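Local coordinates for mandelate racemase/muconate lactonizing protein (Alicyclobacillus acidocaldarius LAA1, PDB 3QLD) that is of unknown function but has the two-domain build of the enolase superfamily, with a mandelate racemase/muconate lactonizing type N-terminal domain and a TIM-barrel domain, at residues P126-L131 with V350-G355; Y201-A206 with Q222-D227; V208-D213 with S238-V243. One frame throughout, in Å; residues are numbered along the deposited sequence.

Contact 1: P126-L131 with V350-G355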
loop_
_atom_site.group_PDB
_atom_site.type_symbol
_atom_site.label_atom_id
_atom_site.label_comp_id
_atom_site.label_asym_id
_atom_site.label_seq_id
_atom_site.Cartn_x
_atom_site.Cartn_y
_atom_site.Cartn_z
ATOM N N PRO A 126 -7.163 16.255 29.120
ATOM C CA PRO A 126 -6.052 16.410 28.204
ATOM C C PRO A 126 -5.822 15.134 27.359
ATOM O O PRO A 126 -5.709 14.015 27.896
ATOM C CB PRO A 126 -4.865 16.676 29.133
ATOM C CG PRO A 126 -5.495 17.494 30.312
ATOM C CD PRO A 126 -6.912 16.901 30.435
ATOM N N LEU A 127 -5.808 15.302 26.036
ATOM C CA LEU A 127 -5.538 14.173 25.116
ATOM C C LEU A 127 -4.219 13.490 25.431
ATOM O O LEU A 127 -4.168 12.273 25.485
ATOM C CB LEU A 127 -5.601 14.615 23.632
ATOM C CG LEU A 127 -5.308 13.495 22.594
ATOM C CD1 LEU A 127 -6.244 12.262 22.745
ATOM C CD2 LEU A 127 -5.498 14.070 21.223
ATOM N N VAL A 128 -3.162 14.260 25.695
ATOM C CA VAL A 128 -1.871 13.643 26.040
ATOM C C VAL A 128 -1.824 12.655 27.289
ATOM O O VAL A 128 -1.257 11.543 27.224
ATOM C CB VAL A 128 -0.747 14.683 26.063
ATOM C CG1 VAL A 128 -0.891 15.624 27.283
ATOM C CG2 VAL A 128 0.616 13.981 26.095
ATOM N N GLY A 129 -2.497 13.035 28.382
ATOM C CA GLY A 129 -2.636 12.165 29.563
ATOM C C GLY A 129 -3.477 10.955 29.215
ATOM O O GLY A 129 -3.308 9.843 29.776
ATOM N N LEU A 130 -4.394 11.153 28.280
ATOM C CA LEU A 130 -5.259 10.057 27.878
ATOM C C LEU A 130 -4.459 8.939 27.222
ATOM O O LEU A 130 -4.770 7.763 27.410
ATOM C CB LEU A 130 -6.363 10.558 26.950
ATOM C CG LEU A 130 -7.580 11.209 27.607
ATOM C CD1 LEU A 130 -8.731 10.955 26.708
ATOM C CD2 LEU A 130 -7.894 10.636 28.997
ATOM N N LEU A 131 -3.435 9.332 26.457
ATOM C CA LEU A 131 -2.502 8.414 25.790
ATOM C C LEU A 131 -1.249 8.056 26.603
ATOM O O LEU A 131 -0.391 7.330 26.103
ATOM C CB LEU A 131 -2.049 9.001 24.447
ATOM C CG LEU A 131 -3.222 9.297 23.493
ATOM C CD1 LEU A 131 -2.854 10.397 22.525
ATOM C CD2 LEU A 131 -3.651 8.048 22.804
ATOM N N VAL A 350 4.513 20.642 25.011
ATOM C CA VAL A 350 3.502 19.665 24.686
ATOM C C VAL A 350 2.089 20.182 24.947
ATOM O O VAL A 350 1.778 20.543 26.064
ATOM C CB VAL A 350 3.780 18.376 25.486
ATOM C CG1 VAL A 350 2.639 17.347 25.378
ATOM C CG2 VAL A 350 5.097 17.778 25.058
ATOM N N PRO A 351 1.210 20.182 23.901
ATOM C CA PRO A 351 -0.203 20.561 24.008
ATOM C C PRO A 351 -0.979 19.818 25.113
ATOM O O PRO A 351 -1.009 18.557 25.186
ATOM C CB PRO A 351 -0.783 20.177 22.614
ATOM C CG PRO A 351 0.404 20.427 21.670
ATOM C CD PRO A 351 1.633 19.989 22.489
ATOM N N GLN A 352 -1.634 20.607 25.961
ATOM C CA GLN A 352 -2.438 20.043 27.035
ATOM C C GLN A 352 -3.930 20.091 26.735
ATOM O O GLN A 352 -4.736 19.756 27.593
ATOM C CB GLN A 352 -2.103 20.752 28.377
ATOM C CG GLN A 352 -0.664 20.496 28.841
ATOM C CD GLN A 352 -0.381 19.018 29.190
ATOM O OE1 GLN A 352 -1.275 18.239 29.636
ATOM N NE2 GLN A 352 0.843 18.616 28.963
ATOM N N CYS A 353 -4.299 20.449 25.508
ATOM C CA CYS A 353 -5.706 20.537 25.126
ATOM C C CYS A 353 -6.447 19.224 25.306
ATOM O O CYS A 353 -5.932 18.145 24.979
ATOM C CB CYS A 353 -5.851 21.038 23.683
ATOM S SG CYS A 353 -4.768 20.082 22.496
ATOM N N ALA A 354 -7.659 19.327 25.848
ATOM C CA ALA A 354 -8.630 18.261 25.824
ATOM C C ALA A 354 -9.212 18.376 24.425
ATOM O O ALA A 354 -10.313 18.927 24.248
ATOM C CB ALA A 354 -9.758 18.491 26.877
ATOM N N GLY A 355 -8.467 17.903 23.424
ATOM C CA GLY A 355 -8.921 18.054 22.047
ATOM C C GLY A 355 -8.472 19.367 21.426
ATOM O O GLY A 355 -8.414 20.404 22.083
#
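The flat carbonyl of C353 receives L127 N in its own plane, on a lone pair of the oxygen, while the carboxamide of Q352 is met at its polar end by a methyl group. The L127 N to C353 O bond is 3.0 Å long and nearly straight, with 168° at the hydrogen. The carboxamide comes round to V128 because the Q352 chain bends at chi2 (-65°); V128 CG1 then lies 3.5 Å from Q352 OE1 and 3.8 Å from Q352 NE2. That methyl occupies the crowded position between backbone N and carbonyl carbon (chi1 71°), and V128 CG1 also rests 3.6 Å from P351 O. The other branch, V128 CG2, faces V350 CG1 at 4.0 Å, the two valines crossing at about a right angle. P126 rides along the loop, its CB 3.4 Å from Q352 O.

P126 is the N-cap of the short helix 127-130, which follows helix 105-123. The opposing loop leaves strand 347-349, and V350 is still backbone-bonded to D136. I311 of helix 303-313 and A314 also pack on V128, and W116 and F277 on L127.

An inverse gamma turn centred on A354 brings G355 N to C353 O as well, in a weak bond. One carbonyl thus serves its own turn and an N-H of the first helical turn, where the helix end would tend to strengthen the attraction.

Contact 2: Y201-A206 with Q222-D227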
loop_
_atom_site.group_PDB
_atom_site.type_symbol
_atom_site.label_atom_id
_atom_site.label_comp_id
_atom_site.label_asym_id
_atom_site.label_seq_id
_atom_site.Cartn_x
_atom_site.Cartn_y
_atom_site.Cartn_z
ATOM N N TYR A 201 21.540 5.473 -1.391
ATOM C CA TYR A 201 22.638 4.491 -1.400
ATOM C C TYR A 201 22.166 3.096 -1.905
ATOM O O TYR A 201 20.957 2.749 -1.899
ATOM C CB TYR A 201 23.307 4.347 -0.020
ATOM C CG TYR A 201 23.957 5.650 0.411
ATOM C CD1 TYR A 201 25.344 5.860 0.237
ATOM C CD2 TYR A 201 23.184 6.679 0.885
ATOM C CE1 TYR A 201 25.978 7.095 0.651
ATOM C CE2 TYR A 201 23.783 7.945 1.287
ATOM C CZ TYR A 201 25.163 8.139 1.129
ATOM O OH TYR A 201 25.661 9.371 1.501
ATOM N N ARG A 202 23.156 2.305 -2.285
ATOM C CA ARG A 202 22.979 0.937 -2.750
ATOM C C ARG A 202 23.930 0.050 -1.960
ATOM O O ARG A 202 24.879 0.542 -1.337
ATOM C CB ARG A 202 23.340 0.877 -4.242
ATOM C CG ARG A 202 22.391 1.700 -5.146
ATOM C CD ARG A 202 20.921 1.245 -5.056
ATOM N NE ARG A 202 20.093 2.105 -5.902
ATOM C CZ ARG A 202 19.595 3.285 -5.565
ATOM N NH1 ARG A 202 19.777 3.797 -4.338
ATOM N NH2 ARG A 202 18.891 3.961 -6.466
ATOM N N PRO A 203 23.720 -1.281 -1.983
ATOM C CA PRO A 203 24.624 -2.109 -1.201
ATOM C C PRO A 203 26.132 -1.954 -1.469
ATOM O O PRO A 203 26.937 -2.079 -0.506
ATOM C CB PRO A 203 24.128 -3.511 -1.491
ATOM C CG PRO A 203 22.645 -3.301 -1.671
ATOM C CD PRO A 203 22.605 -2.068 -2.535
ATOM N N GLU A 204 26.515 -1.635 -2.717
ATOM C CA GLU A 204 27.919 -1.383 -3.091
ATOM C C GLU A 204 28.567 -0.156 -2.399
ATOM O O GLU A 204 29.768 -0.029 -2.358
ATOM C CB GLU A 204 28.082 -1.214 -4.608
ATOM C CG GLU A 204 27.758 -2.449 -5.364
ATOM C CD GLU A 204 26.316 -2.478 -5.861
ATOM O OE1 GLU A 204 25.393 -1.961 -5.155
ATOM O OE2 GLU A 204 26.127 -3.067 -6.959
ATOM N N ASP A 205 27.736 0.720 -1.865
ATOM C CA ASP A 205 28.126 1.965 -1.177
ATOM C C ASP A 205 28.394 1.769 0.328
ATOM O O ASP A 205 28.749 2.720 1.044
ATOM C CB ASP A 205 27.005 2.962 -1.347
ATOM C CG ASP A 205 26.797 3.420 -2.826
ATOM O OD1 ASP A 205 27.815 3.658 -3.531
ATOM O OD2 ASP A 205 25.608 3.556 -3.258
ATOM N N ALA A 206 28.233 0.549 0.821
ATOM C CA ALA A 206 28.483 0.266 2.220
ATOM C C ALA A 206 29.832 0.821 2.752
ATOM O O ALA A 206 29.832 1.343 3.869
ATOM C CB ALA A 206 28.339 -1.264 2.566
ATOM N N GLN A 222 16.884 5.950 6.212
ATOM C CA GLN A 222 16.542 5.414 4.848
ATOM C C GLN A 222 17.723 5.348 3.894
ATOM O O GLN A 222 17.730 5.946 2.829
ATOM C CB GLN A 222 15.371 6.261 4.294
ATOM C CG GLN A 222 14.010 6.064 5.074
ATOM C CD GLN A 222 13.269 4.717 4.884
ATOM O OE1 GLN A 222 12.598 4.236 5.809
ATOM N NE2 GLN A 222 13.417 4.085 3.712
ATOM N N PRO A 223 18.801 4.596 4.266
ATOM C CA PRO A 223 19.982 4.601 3.449
ATOM C C PRO A 223 19.709 3.935 2.058
ATOM O O PRO A 223 20.201 4.398 1.053
ATOM C CB PRO A 223 20.968 3.732 4.251
ATOM C CG PRO A 223 20.178 2.960 5.163
ATOM C CD PRO A 223 19.025 3.852 5.527
ATOM N N LEU A 224 18.914 2.879 2.059
ATOM C CA LEU A 224 18.716 2.053 0.851
ATOM C C LEU A 224 17.280 2.250 0.315
ATOM O O LEU A 224 16.401 2.748 1.016
ATOM C CB LEU A 224 18.971 0.557 1.152
ATOM C CG LEU A 224 20.396 0.169 1.663
ATOM C CD1 LEU A 224 20.509 -1.346 1.950
ATOM C CD2 LEU A 224 21.526 0.692 0.712
ATOM N N PRO A 225 17.065 1.862 -0.956
ATOM C CA PRO A 225 15.691 1.837 -1.440
ATOM C C PRO A 225 14.879 0.842 -0.665
ATOM O O PRO A 225 15.441 -0.027 0.006
ATOM C CB PRO A 225 15.841 1.298 -2.857
ATOM C CG PRO A 225 17.240 1.530 -3.249
ATOM C CD PRO A 225 18.006 1.330 -1.965
ATOM N N GLU A 226 13.554 0.918 -0.797
ATOM C CA GLU A 226 12.669 -0.108 -0.223
ATOM C C GLU A 226 12.736 -1.388 -1.101
ATOM O O GLU A 226 11.695 -1.977 -1.424
ATOM C CB GLU A 226 11.219 0.436 -0.025
ATOM C CG GLU A 226 11.082 1.717 0.845
ATOM C CD GLU A 226 9.699 2.466 0.727
ATOM O OE1 GLU A 226 8.680 1.960 1.273
ATOM O OE2 GLU A 226 9.625 3.574 0.107
ATOM N N ASP A 227 13.963 -1.833 -1.461
ATOM C CA ASP A 227 14.238 -2.987 -2.392
ATOM C C ASP A 227 14.456 -4.385 -1.815
ATOM O O ASP A 227 14.092 -5.382 -2.474
ATOM C CB ASP A 227 15.471 -2.718 -3.286
ATOM C CG ASP A 227 15.126 -1.917 -4.540
ATOM O OD1 ASP A 227 13.920 -1.792 -4.846
ATOM O OD2 ASP A 227 16.071 -1.416 -5.207
#
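Two loops of the TIM barrel meet here, each on the way from a strand to the helix after it: 201-206 comes after strand 192-196, and the loop segment 222-227 follows strand 220-221. The direct bond between them is Y201 N to P223 O, 3.0 Å, approaching nearly along the C=O axis but bent to 144° at the hydrogen. P223 O also lies at the edge of the Y201 ring, in its plane, and 3.3 Å from Y201 CB. The ring's hydroxyl is held elsewhere, by D177.

L224 reaches in with one branch, CD2, which touches Y201 O at 3.4 Å and also lies against R202 C and, more loosely, the P203 ring. L235 of helix 229-238 packs on L224 as well as P223. P225 adds CD against Y201 O, also 3.3 Å, and lays CG over one face of the R202 guanidinium, 3.6 Å from R202 NH1 and displaced toward the rim.

The R202 chain, bent at chi2 (-59°), folds back so that R202 NH1 donates to its neighbour's carbonyl, Y201 O, at 2.9 Å; the donor stands above the carbonyl plane, 72° out of it. NH1 also bonds G199 O. Meanwhile R202 N is tied to D205 OD2 through the anti lone pair.

Two carbonyls, Y201 O and G199 O, thus share NH1 and should limit the rotation of the guanidinium, while P225 CG covers part of one face of this charged group with carbon.

Contact 3: V208-D213 with S238-V243. With SO4 (sulfate ion), chain F.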
loop_
_atom_site.group_PDB
_atom_site.type_symbol
_atom_site.label_atom_id
_atom_site.label_comp_id
_atom_site.label_asym_id
_atom_site.label_seq_id
_atom_site.Cartn_x
_atom_site.Cartn_y
_atom_site.Cartn_z
ATOM N N VAL A 208 31.447 3.532 2.010
ATOM C CA VAL A 208 31.252 4.972 2.265
ATOM C C VAL A 208 30.464 5.256 3.497
ATOM O O VAL A 208 30.770 6.189 4.276
ATOM C CB VAL A 208 30.569 5.670 0.986
ATOM C CG1 VAL A 208 29.872 6.994 1.354
ATOM C CG2 VAL A 208 31.626 5.891 -0.103
ATOM N N LEU A 209 29.379 4.494 3.691
ATOM C CA LEU A 209 28.537 4.708 4.841
ATOM C C LEU A 209 29.285 4.314 6.123
ATOM O O LEU A 209 29.113 4.908 7.202
ATOM C CB LEU A 209 27.259 3.848 4.720
ATOM C CG LEU A 209 26.239 4.444 3.715
ATOM C CD1 LEU A 209 25.030 3.452 3.466
ATOM C CD2 LEU A 209 25.672 5.765 4.225
ATOM N N ARG A 210 30.098 3.278 6.014
ATOM C CA ARG A 210 30.858 2.816 7.190
ATOM C C ARG A 210 31.884 3.896 7.645
ATOM O O ARG A 210 32.144 4.046 8.830
ATOM C CB ARG A 210 31.585 1.529 6.841
ATOM C CG ARG A 210 32.708 1.065 7.922
ATOM C CD ARG A 210 32.211 0.596 9.350
ATOM N NE ARG A 210 33.389 0.113 10.103
ATOM C CZ ARG A 210 33.719 0.485 11.354
ATOM N NH1 ARG A 210 32.955 1.343 12.054
ATOM N NH2 ARG A 210 34.826 -0.025 11.918
ATOM N N GLN A 211 32.393 4.668 6.691
ATOM C CA GLN A 211 33.360 5.786 6.990
ATOM C C GLN A 211 32.673 6.814 7.883
ATOM O O GLN A 211 33.340 7.559 8.668
ATOM C CB GLN A 211 33.843 6.474 5.710
ATOM C CG GLN A 211 34.740 5.718 4.678
ATOM C CD GLN A 211 34.860 6.513 3.311
ATOM O OE1 GLN A 211 34.731 7.745 3.276
ATOM N NE2 GLN A 211 35.050 5.794 2.201
ATOM N N LEU A 212 31.343 6.870 7.772
ATOM C CA LEU A 212 30.559 7.765 8.584
ATOM C C LEU A 212 30.475 7.437 10.051
ATOM O O LEU A 212 30.159 8.299 10.852
ATOM C CB LEU A 212 29.150 8.064 7.990
ATOM C CG LEU A 212 29.145 8.530 6.535
ATOM C CD1 LEU A 212 27.642 8.704 6.155
ATOM C CD2 LEU A 212 29.891 9.879 6.353
ATOM N N ASP A 213 30.794 6.208 10.445
ATOM C CA ASP A 213 30.753 5.844 11.859
ATOM C C ASP A 213 31.705 6.711 12.683
ATOM O O ASP A 213 31.523 6.844 13.901
ATOM C CB ASP A 213 31.202 4.374 12.005
ATOM C CG ASP A 213 30.087 3.379 11.681
ATOM O OD1 ASP A 213 28.906 3.787 11.491
ATOM O OD2 ASP A 213 30.412 2.170 11.590
ATOM N N SER A 238 26.792 -4.145 9.580
ATOM C CA SER A 238 28.144 -3.617 9.263
ATOM C C SER A 238 28.435 -2.189 9.789
ATOM O O SER A 238 29.598 -1.727 9.777
ATOM C CB SER A 238 28.406 -3.643 7.768
ATOM O OG SER A 238 27.620 -2.636 7.051
ATOM N N LEU A 239 27.389 -1.536 10.255
ATOM C CA LEU A 239 27.445 -0.133 10.710
ATOM C C LEU A 239 27.315 -0.029 12.215
ATOM O O LEU A 239 26.404 -0.603 12.877
ATOM C CB LEU A 239 26.295 0.707 10.067
ATOM C CG LEU A 239 26.380 0.999 8.565
ATOM C CD1 LEU A 239 25.115 1.755 8.163
ATOM C CD2 LEU A 239 27.601 1.837 8.216
ATOM N N ARG A 240 28.227 0.729 12.800
ATOM C CA ARG A 240 28.103 1.065 14.220
ATOM C C ARG A 240 26.996 2.116 14.458
ATOM O O ARG A 240 26.315 2.115 15.516
ATOM C CB ARG A 240 29.445 1.556 14.817
ATOM C CG ARG A 240 30.634 0.583 14.570
ATOM C CD ARG A 240 30.435 -0.841 15.211
ATOM N NE ARG A 240 29.563 -1.794 14.510
ATOM C CZ ARG A 240 29.927 -2.611 13.507
ATOM N NH1 ARG A 240 31.181 -2.614 13.032
ATOM N NH2 ARG A 240 29.021 -3.414 12.955
ATOM N N THR A 241 26.824 2.994 13.486
ATOM C CA THR A 241 25.731 4.018 13.517
ATOM C C THR A 241 24.340 3.367 13.355
ATOM O O THR A 241 24.163 2.512 12.465
ATOM C CB THR A 241 25.959 5.009 12.377
ATOM O OG1 THR A 241 27.299 5.510 12.450
ATOM C CG2 THR A 241 24.862 6.237 12.320
ATOM N N PRO A 242 23.349 3.752 14.173
ATOM C CA PRO A 242 22.022 3.196 14.006
ATOM C C PRO A 242 21.439 3.617 12.643
ATOM O O PRO A 242 21.628 4.768 12.190
ATOM C CB PRO A 242 21.225 3.905 15.110
ATOM C CG PRO A 242 22.256 4.208 16.166
ATOM C CD PRO A 242 23.372 4.701 15.326
ATOM N N VAL A 243 20.736 2.661 12.012
ATOM C CA VAL A 243 19.884 3.022 10.868
ATOM C C VAL A 243 18.517 3.397 11.411
ATOM O O VAL A 243 18.021 2.759 12.313
ATOM C CB VAL A 243 19.740 1.812 9.880
ATOM C CG1 VAL A 243 18.654 2.116 8.832
ATOM C CG2 VAL A 243 21.100 1.566 9.243
HETATM S S SO4 F . 34.676 1.446 15.465
HETATM O O1 SO4 F . 33.678 2.319 14.817
HETATM O O2 SO4 F . 36.024 1.963 15.176
HETATM O O3 SO4 F . 34.387 1.402 16.890
HETATM O O4 SO4 F . 34.537 0.114 14.908
HETATM O O HOH W 1 28.273 8.031 12.907
#
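At the centre sits the carboxylate of D213, with two donors on each oxygen. OD1 takes the hydroxyl of T241 on its anti lone pair, D213 OD1 to T241 OG1 being a short 2.5 Å, and takes T241 N at 3.0 Å from above the carboxylate plane. D213 OD2 receives R240 N at 2.9 Å, a fairly straight bond (163°) that also arrives above the plane. Its anti lone pair goes to R210 NH1, 2.7 Å from D213 OD2, in a salt bridge to a residue three positions earlier in the same segment.

Around this shell lie the groups that set it. D213 CG is anti to its carbonyl carbon (chi1 -80°), and T241 OG1 is likewise anti to its own, so oxygen and hydroxyl converge. A water donates to both T241 OG1 and L212 O, adding a bridge between the segments. R210, bent at chi2 (68°), brings its guanidinium edge-on to D213 and also to a sulfate, R210 NH1 bonding O1 and R210 NH2 bonding O4, each at 3.0 Å. R240 NH1 hangs over one face of that guanidinium, 4.4 Å from R210 NH1. On the helix side, L239 CD2 lies against the backbone, 3.6 Å from R210 CA.

Farther out, Q236 binds T241 O and R265 binds L239 O, pinning the loop between helix 229-238 and strand 243-245.

Four donors should keep D213 ionised and fixed in rotation. The two nearby arginines bear like charge, which the carboxylate and the sulfate, probably from the crystallisation liquor, would offset.

In the fold
From the N terminus the chain passes the antiparallel sheet and helix 105-123 before reaching 126-131, the first half of contact 1. Its partner, 350-355, arrives only after strand 347-349, which runs antiparallel to 137-144, so contact 1 closes a loop of 218 residues that holds both other contacts. Within it the segments alternate: 201-206, 208-213, 222-227, 238-243. Contacts 2 and 3 therefore cross, binding consecutive strand-helix units of the barrel. Their centres lie 12 Å apart and they touch, Y201 packing on V208 and L209, and P223 on L209 and V243. Contact 1 is remote, its centre 39 Å from that of contact 2, on the opposite side of the chain's centre.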